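Local coordinates for protein dual function macrocyclase-peptidase POPB (Galerina marginata, PDB 5N4B) that cleaves peptides on the C-terminal side of proline and macrocyclises precursor peptides in the biosynthesis of the amanitin toxins, at residues 685-690 and 716-721; 643-648 and 674-679; 379-384 and 503-508. The protein carries 1 engineered substitution. All coordinates share one frame; numbering follows the deposited sequence.

Interaction 1 (685-690 and 716-721)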
loop_
_atom_site.group_PDB
_atom_site.type_symbol
_atom_site.label_atom_id
_atom_site.label_comp_id
_atom_site.label_asym_id
_atom_site.label_seq_id
_atom_site.Cartn_x
_atom_site.Cartn_y
_atom_site.Cartn_z
ATOM N N PRO A 685 -4.827 26.015 22.254
ATOM C CA PRO A 685 -5.873 25.517 23.160
ATOM C C PRO A 685 -6.129 24.035 23.061
ATOM O O PRO A 685 -6.730 23.462 23.975
ATOM C CB PRO A 685 -7.112 26.284 22.713
ATOM C CG PRO A 685 -6.803 26.799 21.364
ATOM C CD PRO A 685 -5.340 27.013 21.309
ATOM N N HIS A 686 -5.675 23.414 21.975
ATOM C CA HIS A 686 -5.890 22.008 21.692
ATOM C C HIS A 686 -4.566 21.292 21.718
ATOM O O HIS A 686 -3.553 21.873 21.309
ATOM C CB HIS A 686 -6.535 21.856 20.314
ATOM C CG HIS A 686 -7.710 22.766 20.147
ATOM N ND1 HIS A 686 -7.908 23.583 19.057
ATOM C CD2 HIS A 686 -8.769 22.940 20.953
ATOM C CE1 HIS A 686 -9.035 24.269 19.232
ATOM N NE2 HIS A 686 -9.575 23.893 20.373
ATOM N N PRO A 687 -4.519 20.081 22.254
ATOM C CA PRO A 687 -3.234 19.408 22.415
ATOM C C PRO A 687 -2.602 19.062 21.084
ATOM O O PRO A 687 -3.274 18.666 20.127
ATOM C CB PRO A 687 -3.598 18.140 23.205
ATOM C CG PRO A 687 -5.009 17.856 22.807
ATOM C CD PRO A 687 -5.620 19.261 22.769
ATOM N N LEU A 688 -1.285 19.202 21.054
ATOM C CA LEU A 688 -0.433 18.877 19.908
ATOM C C LEU A 688 0.524 17.802 20.408
ATOM O O LEU A 688 1.498 18.101 21.103
ATOM C CB LEU A 688 0.288 20.110 19.380
ATOM C CG LEU A 688 -0.689 21.270 19.087
ATOM C CD1 LEU A 688 0.068 22.538 18.726
ATOM C CD2 LEU A 688 -1.642 20.988 17.967
ATOM N N LEU A 689 0.262 16.547 20.082
ATOM C CA LEU A 689 0.879 15.393 20.720
ATOM C C LEU A 689 1.468 14.432 19.690
ATOM O O LEU A 689 1.081 14.448 18.505
ATOM C CB LEU A 689 -0.143 14.584 21.500
ATOM C CG LEU A 689 -0.916 15.379 22.531
ATOM C CD1 LEU A 689 -2.020 14.502 23.099
ATOM C CD2 LEU A 689 -0.001 15.910 23.593
ATOM N N ILE A 690 2.419 13.595 20.115
ATOM C CA ILE A 690 2.984 12.554 19.254
ATOM C C ILE A 690 3.151 11.265 20.040
ATOM O O ILE A 690 3.632 11.267 21.187
ATOM C CB ILE A 690 4.304 12.985 18.569
ATOM C CG1 ILE A 690 4.782 11.896 17.607
ATOM C CG2 ILE A 690 5.389 13.316 19.613
ATOM C CD1 ILE A 690 5.897 12.412 16.699
ATOM N N TRP A 716 -8.994 6.928 17.219
ATOM C CA TRP A 716 -10.384 7.309 17.015
ATOM C C TRP A 716 -10.972 7.897 18.291
ATOM O O TRP A 716 -11.825 8.790 18.231
ATOM C CB TRP A 716 -11.209 6.123 16.490
ATOM C CG TRP A 716 -10.732 5.603 15.172
ATOM C CD1 TRP A 716 -10.333 4.319 14.888
ATOM C CD2 TRP A 716 -10.567 6.348 13.959
ATOM N NE1 TRP A 716 -9.947 4.229 13.577
ATOM C CE2 TRP A 716 -10.055 5.461 12.987
ATOM C CE3 TRP A 716 -10.799 7.678 13.608
ATOM C CZ2 TRP A 716 -9.784 5.856 11.675
ATOM C CZ3 TRP A 716 -10.523 8.074 12.311
ATOM C CH2 TRP A 716 -10.030 7.170 11.358
ATOM N N GLY A 717 -10.509 7.442 19.448
ATOM C CA GLY A 717 -10.942 8.065 20.702
ATOM C C GLY A 717 -10.436 9.487 20.849
ATOM O O GLY A 717 -11.164 10.378 21.317
ATOM N N PHE A 718 -9.208 9.718 20.425
ATOM C CA PHE A 718 -8.657 11.075 20.431
ATOM C C PHE A 718 -9.503 11.978 19.558
ATOM O O PHE A 718 -9.860 13.090 19.945
ATOM C CB PHE A 718 -7.205 11.060 19.982
ATOM C CG PHE A 718 -6.580 12.441 19.881
ATOM C CD1 PHE A 718 -5.952 12.962 20.993
ATOM C CD2 PHE A 718 -6.609 13.149 18.721
ATOM C CE1 PHE A 718 -5.370 14.234 20.975
ATOM C CE2 PHE A 718 -6.027 14.422 18.673
ATOM C CZ PHE A 718 -5.408 14.944 19.787
ATOM N N ILE A 719 -9.809 11.512 18.355
ATOM C CA ILE A 719 -10.623 12.295 17.451
ATOM C C ILE A 719 -11.987 12.551 18.074
ATOM O O ILE A 719 -12.497 13.673 18.045
ATOM C CB ILE A 719 -10.727 11.606 16.086
ATOM C CG1 ILE A 719 -9.415 11.745 15.302
ATOM C CG2 ILE A 719 -11.895 12.192 15.288
ATOM C CD1 ILE A 719 -9.319 10.875 14.100
ATOM N N ALA A 720 -12.630 11.512 18.620
ATOM C CA ALA A 720 -13.975 11.683 19.163
ATOM C C ALA A 720 -14.003 12.724 20.269
ATOM O O ALA A 720 -14.876 13.610 20.291
ATOM C CB ALA A 720 -14.531 10.364 19.687
ATOM N N ARG A 721 -13.047 12.659 21.184
ATOM C CA ARG A 721 -13.007 13.643 22.275
ATOM C C ARG A 721 -12.722 15.039 21.734
ATOM O O ARG A 721 -13.363 16.010 22.151
ATOM C CB ARG A 721 -11.969 13.242 23.321
ATOM C CG ARG A 721 -11.835 14.316 24.364
ATOM C CD ARG A 721 -11.428 13.820 25.706
ATOM N NE ARG A 721 -12.510 13.048 26.310
ATOM C CZ ARG A 721 -12.519 12.719 27.589
ATOM N NH1 ARG A 721 -13.511 11.987 28.090
ATOM N NH2 ARG A 721 -11.513 13.116 28.357
#
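Pro687 and Leu689 both meet Phe718, the residue through which the C-terminal helix 705-722 reaches the edge strand 688-693 of the alpha/beta-hydrolase sheet. It is a compact example of helix-on-sheet packing, in which one aromatic side chain joins two positions of a strand. The chain enters through Pro685 and His686, the latter held through ND1 by the carbonyl of Met651. Pro687 then presents its pyrrolidine ring to the helix: its CG comes within 4.1 Å of CE1 of Phe718, the two side chains running past each other in opposite directions. At Leu688 the side chain turns to the other face of the sheet, where it packs on Ile674 of helix 668-680. Leu689 faces the helix again. With its CG anti to the carbonyl carbon (chi1 -55°), it sends CD1 toward the Phe718 ring, the two side chains crossing at a slant. Ile690 repeats the turn to the far face, packing there on Ser670 and Phe671. On the helix, Phe718 has CG anti to its backbone N (chi1 177°), which carries the ring outward across a gap of 10.1 Å between the CA atoms of Pro687 and Phe718. Both strand residues come at this ring obliquely. The ring also rests on Ala653 and Leu655 of the adjoining strand 653-659, and Tyr62 of helix 46-64 packs on both Pro687 and Leu689. No hydrogen bond crosses this buried, purely apolar contact; both strand residues converge on one carbon, CE1 of Phe718, with CD1 of Leu689 lying 4.0 Å from it.

Interaction 2 (643-648 and 674-679)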
loop_
_atom_site.group_PDB
_atom_site.type_symbol
_atom_site.label_atom_id
_atom_site.label_comp_id
_atom_site.label_asym_id
_atom_site.label_seq_id
_atom_site.Cartn_x
_atom_site.Cartn_y
_atom_site.Cartn_z
ATOM N N HIS A 643 8.392 24.062 7.390
ATOM C CA HIS A 643 8.882 25.408 7.112
ATOM C C HIS A 643 7.802 26.465 7.007
ATOM O O HIS A 643 8.135 27.609 6.693
ATOM C CB HIS A 643 9.740 25.390 5.855
ATOM C CG HIS A 643 10.872 24.438 5.978
ATOM N ND1 HIS A 643 10.837 23.151 5.479
ATOM C CD2 HIS A 643 12.032 24.543 6.666
ATOM C CE1 HIS A 643 11.930 22.518 5.839
ATOM N NE2 HIS A 643 12.680 23.344 6.556
ATOM N N ASN A 644 6.540 26.129 7.282
ATOM C CA ASN A 644 5.443 27.061 7.102
ATOM C C ASN A 644 4.547 27.205 8.319
ATOM O O ASN A 644 3.431 27.716 8.203
ATOM C CB ASN A 644 4.685 26.707 5.837
ATOM C CG ASN A 644 5.482 27.081 4.616
ATOM O OD1 ASN A 644 5.519 28.260 4.208
ATOM N ND2 ASN A 644 6.220 26.126 4.065
ATOM N N VAL A 645 4.993 26.759 9.489
ATOM C CA VAL A 645 4.215 26.923 10.718
ATOM C C VAL A 645 4.260 28.384 11.131
ATOM O O VAL A 645 5.298 29.029 11.021
ATOM C CB VAL A 645 4.767 26.010 11.822
ATOM C CG1 VAL A 645 3.987 26.232 13.091
ATOM C CG2 VAL A 645 4.727 24.562 11.396
ATOM N N ARG A 646 3.110 28.927 11.511
ATOM C CA ARG A 646 2.962 30.313 11.939
ATOM C C ARG A 646 2.735 30.354 13.442
ATOM O O ARG A 646 2.516 29.349 14.102
ATOM C CB ARG A 646 1.768 30.957 11.222
ATOM C CG ARG A 646 1.875 31.022 9.730
ATOM C CD ARG A 646 0.613 31.656 9.114
ATOM N NE ARG A 646 0.414 33.063 9.506
ATOM C CZ ARG A 646 0.829 34.116 8.807
ATOM N NH1 ARG A 646 1.455 33.955 7.654
ATOM N NH2 ARG A 646 0.574 35.346 9.244
ATOM N N THR A 647 2.777 31.577 13.980
ATOM C CA THR A 647 2.542 31.794 15.399
ATOM C C THR A 647 1.154 32.309 15.700
ATOM O O THR A 647 0.865 32.602 16.866
ATOM C CB THR A 647 3.552 32.775 16.004
ATOM O OG1 THR A 647 3.490 34.049 15.347
ATOM C CG2 THR A 647 4.957 32.249 15.961
ATOM N N ASP A 648 0.346 32.595 14.679
ATOM C CA ASP A 648 -0.909 33.326 14.842
ATOM C C ASP A 648 -2.156 32.532 14.468
ATOM O O ASP A 648 -3.228 33.141 14.358
ATOM C CB ASP A 648 -0.858 34.658 14.084
ATOM C CG ASP A 648 -0.756 34.497 12.599
ATOM O OD1 ASP A 648 -0.577 33.344 12.087
ATOM O OD2 ASP A 648 -0.732 35.576 11.901
ATOM N N ILE A 674 6.350 18.265 14.922
ATOM C CA ILE A 674 5.725 18.446 16.236
ATOM C C ILE A 674 6.556 19.406 17.093
ATOM O O ILE A 674 6.012 20.242 17.826
ATOM C CB ILE A 674 5.416 17.120 16.945
ATOM C CG1 ILE A 674 4.433 17.296 18.120
ATOM C CG2 ILE A 674 6.685 16.485 17.430
ATOM C CD1 ILE A 674 3.069 17.782 17.714
ATOM N N ALA A 675 7.881 19.334 16.998
ATOM C CA ALA A 675 8.700 20.278 17.761
ATOM C C ALA A 675 8.459 21.710 17.302
ATOM O O ALA A 675 8.433 22.644 18.117
ATOM C CB ALA A 675 10.171 19.887 17.609
ATOM N N THR A 676 8.278 21.894 15.995
ATOM C CA THR A 676 8.018 23.212 15.436
ATOM C C THR A 676 6.635 23.721 15.837
ATOM O O THR A 676 6.468 24.897 16.179
ATOM C CB THR A 676 8.205 23.144 13.910
ATOM O OG1 THR A 676 9.544 22.729 13.621
ATOM C CG2 THR A 676 8.005 24.465 13.264
ATOM N N LEU A 677 5.620 22.857 15.818
ATOM C CA LEU A 677 4.314 23.263 16.302
ATOM C C LEU A 677 4.389 23.688 17.752
ATOM O O LEU A 677 3.836 24.725 18.135
ATOM C CB LEU A 677 3.319 22.121 16.179
ATOM C CG LEU A 677 2.739 21.750 14.829
ATOM C CD1 LEU A 677 1.799 20.569 14.971
ATOM C CD2 LEU A 677 2.026 22.950 14.224
ATOM N N GLN A 678 5.002 22.857 18.591
ATOM C CA GLN A 678 5.056 23.147 20.026
ATOM C C GLN A 678 5.863 24.374 20.339
ATOM O O GLN A 678 5.558 25.043 21.325
ATOM C CB GLN A 678 5.555 21.922 20.810
ATOM C CG GLN A 678 4.616 20.721 20.749
ATOM C CD GLN A 678 5.185 19.465 21.436
ATOM O OE1 GLN A 678 6.341 19.445 21.894
ATOM N NE2 GLN A 678 4.376 18.402 21.510
ATOM N N HIS A 679 6.828 24.728 19.494
ATOM C CA HIS A 679 7.586 25.964 19.679
ATOM C C HIS A 679 6.781 27.190 19.258
ATOM O O HIS A 679 6.885 28.257 19.866
ATOM C CB HIS A 679 8.841 25.892 18.835
ATOM C CG HIS A 679 9.565 27.187 18.755
ATOM N ND1 HIS A 679 10.300 27.682 19.799
ATOM C CD2 HIS A 679 9.703 28.065 17.736
ATOM C CE1 HIS A 679 10.836 28.831 19.441
ATOM N NE2 HIS A 679 10.499 29.082 18.192
#
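Val645 packs against Thr676 and Leu677, using a different methyl for each. CG2 of Val645 meets CG2 of Thr676 at 3.8 Å, and CB of Val645 is almost as near to that same methyl, at 3.9 Å. The other branch, CG1 of Val645, approaches CD2 of Leu677 at 4.0 Å, the two side chains crossing at about a right angle. Leu677 starts out facing away from the loop, and only its CD2 branch comes back to the valine. The arrangement illustrates how a loop can pack on a helix through one branched residue whose two methyls meet consecutive helix residues.

The next shell accounts for the turn of Thr676, which is split into a polar and an apolar side: OG1 bonds the carbonyl of Lys672 one turn back, leaving CG2, anti to the backbone N, to face Val645. Phe673 and Asn680 of the same helix are further neighbours of Val645. Within the loop, and apart from the helix, Arg646 and Asp648 form a side-on salt bridge, NE to OD1 and NH2 to OD2.

Residues 643-648 lie in the connection between helix 630-636 and strand 653-659. Helix 668-680, which they cover in part, belongs to the beta-alpha-beta crossover from strand 653-659 to strand 688-693, and its Gln678 bonds Gln55 of helix 46-64.

Interaction 3 (379-384 and 503-508)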
loop_
_atom_site.group_PDB
_atom_site.type_symbol
_atom_site.label_atom_id
_atom_site.label_comp_id
_atom_site.label_asym_id
_atom_site.label_seq_id
_atom_site.Cartn_x
_atom_site.Cartn_y
_atom_site.Cartn_z
ATOM N N ARG A 379 -13.990 3.115 -13.191
ATOM C CA ARG A 379 -14.781 4.188 -13.767
ATOM C C ARG A 379 -15.398 4.947 -12.588
ATOM O O ARG A 379 -16.119 4.354 -11.762
ATOM C CB ARG A 379 -15.876 3.605 -14.671
ATOM C CG ARG A 379 -16.659 4.714 -15.365
ATOM C CD ARG A 379 -17.957 4.183 -16.032
ATOM N NE ARG A 379 -17.604 3.001 -16.744
ATOM C CZ ARG A 379 -16.984 2.972 -17.916
ATOM N NH1 ARG A 379 -16.685 4.098 -18.565
ATOM N NH2 ARG A 379 -16.668 1.770 -18.424
ATOM N N ASN A 380 -15.102 6.237 -12.484
ATOM C CA ASN A 380 -15.576 7.011 -11.339
ATOM C C ASN A 380 -15.152 6.342 -10.023
ATOM O O ASN A 380 -15.859 6.366 -9.023
ATOM C CB ASN A 380 -17.085 7.272 -11.376
ATOM C CG ASN A 380 -17.521 8.089 -12.534
ATOM O OD1 ASN A 380 -18.469 7.725 -13.256
ATOM N ND2 ASN A 380 -16.843 9.143 -12.743
ATOM N N VAL A 381 -13.938 5.793 -10.003
ATOM C CA VAL A 381 -13.294 5.218 -8.833
ATOM C C VAL A 381 -13.993 3.967 -8.342
ATOM O O VAL A 381 -13.799 3.536 -7.187
ATOM C CB VAL A 381 -13.118 6.261 -7.705
ATOM C CG1 VAL A 381 -11.927 5.859 -6.807
ATOM C CG2 VAL A 381 -12.906 7.660 -8.242
ATOM N N LYS A 382 -14.754 3.324 -9.214
ATOM C CA LYS A 382 -15.467 2.101 -8.884
ATOM C C LYS A 382 -15.144 1.069 -9.973
ATOM O O LYS A 382 -15.173 1.371 -11.170
ATOM C CB LYS A 382 -16.968 2.381 -8.839
ATOM C CG LYS A 382 -17.349 3.347 -7.656
ATOM C CD LYS A 382 -18.742 3.917 -7.722
ATOM C CE LYS A 382 -18.844 5.034 -8.735
ATOM N NZ LYS A 382 -20.234 5.440 -8.834
ATOM N N ASP A 383 -14.810 -0.130 -9.557
ATOM C CA ASP A 383 -14.298 -1.134 -10.460
ATOM C C ASP A 383 -15.405 -1.907 -11.162
ATOM O O ASP A 383 -16.437 -2.261 -10.561
ATOM C CB ASP A 383 -13.381 -2.095 -9.705
ATOM C CG ASP A 383 -12.045 -1.473 -9.344
ATOM O OD1 ASP A 383 -11.642 -0.403 -9.914
ATOM O OD2 ASP A 383 -11.282 -2.088 -8.546
ATOM N N GLU A 384 -15.148 -2.218 -12.429
ATOM C CA GLU A 384 -16.036 -2.967 -13.307
ATOM C C GLU A 384 -15.225 -4.085 -13.943
ATOM O O GLU A 384 -14.084 -3.871 -14.368
ATOM C CB GLU A 384 -16.607 -2.071 -14.384
ATOM C CG GLU A 384 -17.254 -0.808 -13.838
ATOM C CD GLU A 384 -17.845 0.091 -14.919
ATOM O OE1 GLU A 384 -17.671 -0.208 -16.131
ATOM O OE2 GLU A 384 -18.496 1.092 -14.574
ATOM N N SER A 503 -4.689 5.232 -6.116
ATOM C CA SER A 503 -6.116 5.512 -6.087
ATOM C C SER A 503 -6.681 5.288 -4.690
ATOM O O SER A 503 -6.392 4.274 -4.034
ATOM C CB SER A 503 -6.827 4.613 -7.090
ATOM O OG SER A 503 -6.536 5.051 -8.402
ATOM N N ALA A 504 -7.511 6.241 -4.252
ATOM C CA ALA A 504 -8.148 6.133 -2.934
ATOM C C ALA A 504 -9.432 5.336 -3.104
ATOM O O ALA A 504 -10.541 5.856 -3.140
ATOM C CB ALA A 504 -8.390 7.509 -2.325
ATOM N N ASP A 505 -9.244 4.016 -3.264
ATOM C CA ASP A 505 -10.303 3.072 -3.637
ATOM C C ASP A 505 -11.195 2.690 -2.449
ATOM O O ASP A 505 -10.739 2.665 -1.298
ATOM C CB ASP A 505 -9.689 1.761 -4.106
ATOM C CG ASP A 505 -9.084 1.812 -5.464
ATOM O OD1 ASP A 505 -9.469 2.675 -6.271
ATOM O OD2 ASP A 505 -8.229 0.939 -5.712
ATOM N N PRO A 506 -12.435 2.286 -2.699
ATOM C CA PRO A 506 -13.261 1.679 -1.635
ATOM C C PRO A 506 -12.546 0.526 -0.968
ATOM O O PRO A 506 -11.798 -0.214 -1.592
ATOM C CB PRO A 506 -14.498 1.189 -2.386
ATOM C CG PRO A 506 -14.576 2.104 -3.623
ATOM C CD PRO A 506 -13.131 2.359 -3.988
ATOM N N PHE A 507 -12.810 0.363 0.323
ATOM C CA PHE A 507 -12.226 -0.695 1.134
ATOM C C PHE A 507 -13.157 -0.935 2.306
ATOM O O PHE A 507 -13.945 -0.062 2.688
ATOM C CB PHE A 507 -10.811 -0.340 1.584
ATOM C CG PHE A 507 -10.738 0.807 2.535
ATOM C CD1 PHE A 507 -10.716 2.078 2.096
ATOM C CD2 PHE A 507 -10.632 0.581 3.897
ATOM C CE1 PHE A 507 -10.636 3.147 2.993
ATOM C CE2 PHE A 507 -10.525 1.653 4.797
ATOM C CZ PHE A 507 -10.543 2.917 4.326
ATOM N N PHE A 508 -13.039 -2.118 2.901
ATOM C CA PHE A 508 -13.847 -2.493 4.067
ATOM C C PHE A 508 -13.022 -2.350 5.347
ATOM O O PHE A 508 -11.944 -2.950 5.466
ATOM C CB PHE A 508 -14.352 -3.925 3.979
ATOM C CG PHE A 508 -15.318 -4.258 5.048
ATOM C CD1 PHE A 508 -16.622 -3.821 4.980
ATOM C CD2 PHE A 508 -14.929 -5.039 6.135
ATOM C CE1 PHE A 508 -17.518 -4.119 6.000
ATOM C CE2 PHE A 508 -15.819 -5.312 7.148
ATOM C CZ PHE A 508 -17.079 -4.871 7.080
HETATM O O HOH W 1 -12.265 1.167 -7.072
#
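Val381 meets Ala504, Asp505 and Pro506 where the beta-propeller faces the hydrolase domain, and the contact shows how a hairpin tip can seat against a loop without any direct hydrogen bond. Its van der Waals part has two sides. CG1 of Val381, anti to the backbone N (chi1 -154°), lies 3.9 Å from the carbonyl O of Ala504 and 4.1 Å from OD1 of Asp505. The backbone O of Val381 rests against the proline ring, 3.5 Å from CD of Pro506.

The polar part is indirect. A water oxygen lies 2.8 Å from Val381 O and, by a weak link, 3.3 Å from Asp505 OD1; it has more acceptors in reach than protons, so which bonds it makes is not settled. The same carboxylate oxygen forms a salt bridge with Lys378, which also pairs with Asp383; this shared cation probably eases the proximity of the two carboxylates, whose OD2 atoms, in Asp383 and Asp505, are 5.1 Å apart.

Local bonds shape each partner. A type I' turn from Arg379 to Lys382 projects Val381, and the hairpin carries a salt bridge in which NE of Arg379 meets OE2 of Glu384 and NH2 meets OE1, both oxygens from above the carboxylate plane. Across the contact, Ala504 centres an inverse gamma turn, and the O of Asp505 accepts a hydrogen bond from an aromatic side chain of the bound peptide, so the loop serves both the domain junction and the substrate.

The turn links strands 372-379 and 382-388 of one four-stranded propeller blade. Phe477 of strand 473-481 packs on both Val381 and Pro506, while residues 503-508 lie between strand 492-495 and helix 510-519.

Overall arrangement
Interactions 1 and 2 belong to one corner of the hydrolase domain, their centres about 17 Å apart, and touch directly: NE2 of Gln678 probably donates to O of Leu688, 2.9 Å away. Helix 668-680 in interaction 2 is followed in the chain by strand 688-693 in interaction 1, so the two contacts involve successive elements at the edge of the mixed sheet. Interaction 3 is closer to the middle of the molecule, its centre about 30 Å from that of interaction 1 and 36 Å from that of interaction 2, and joins propeller to hydrolase domain. Along the chain the order is 3, 2, 1, without overlap: an interdomain seam beside the bound peptide, then two contacts internal to one domain.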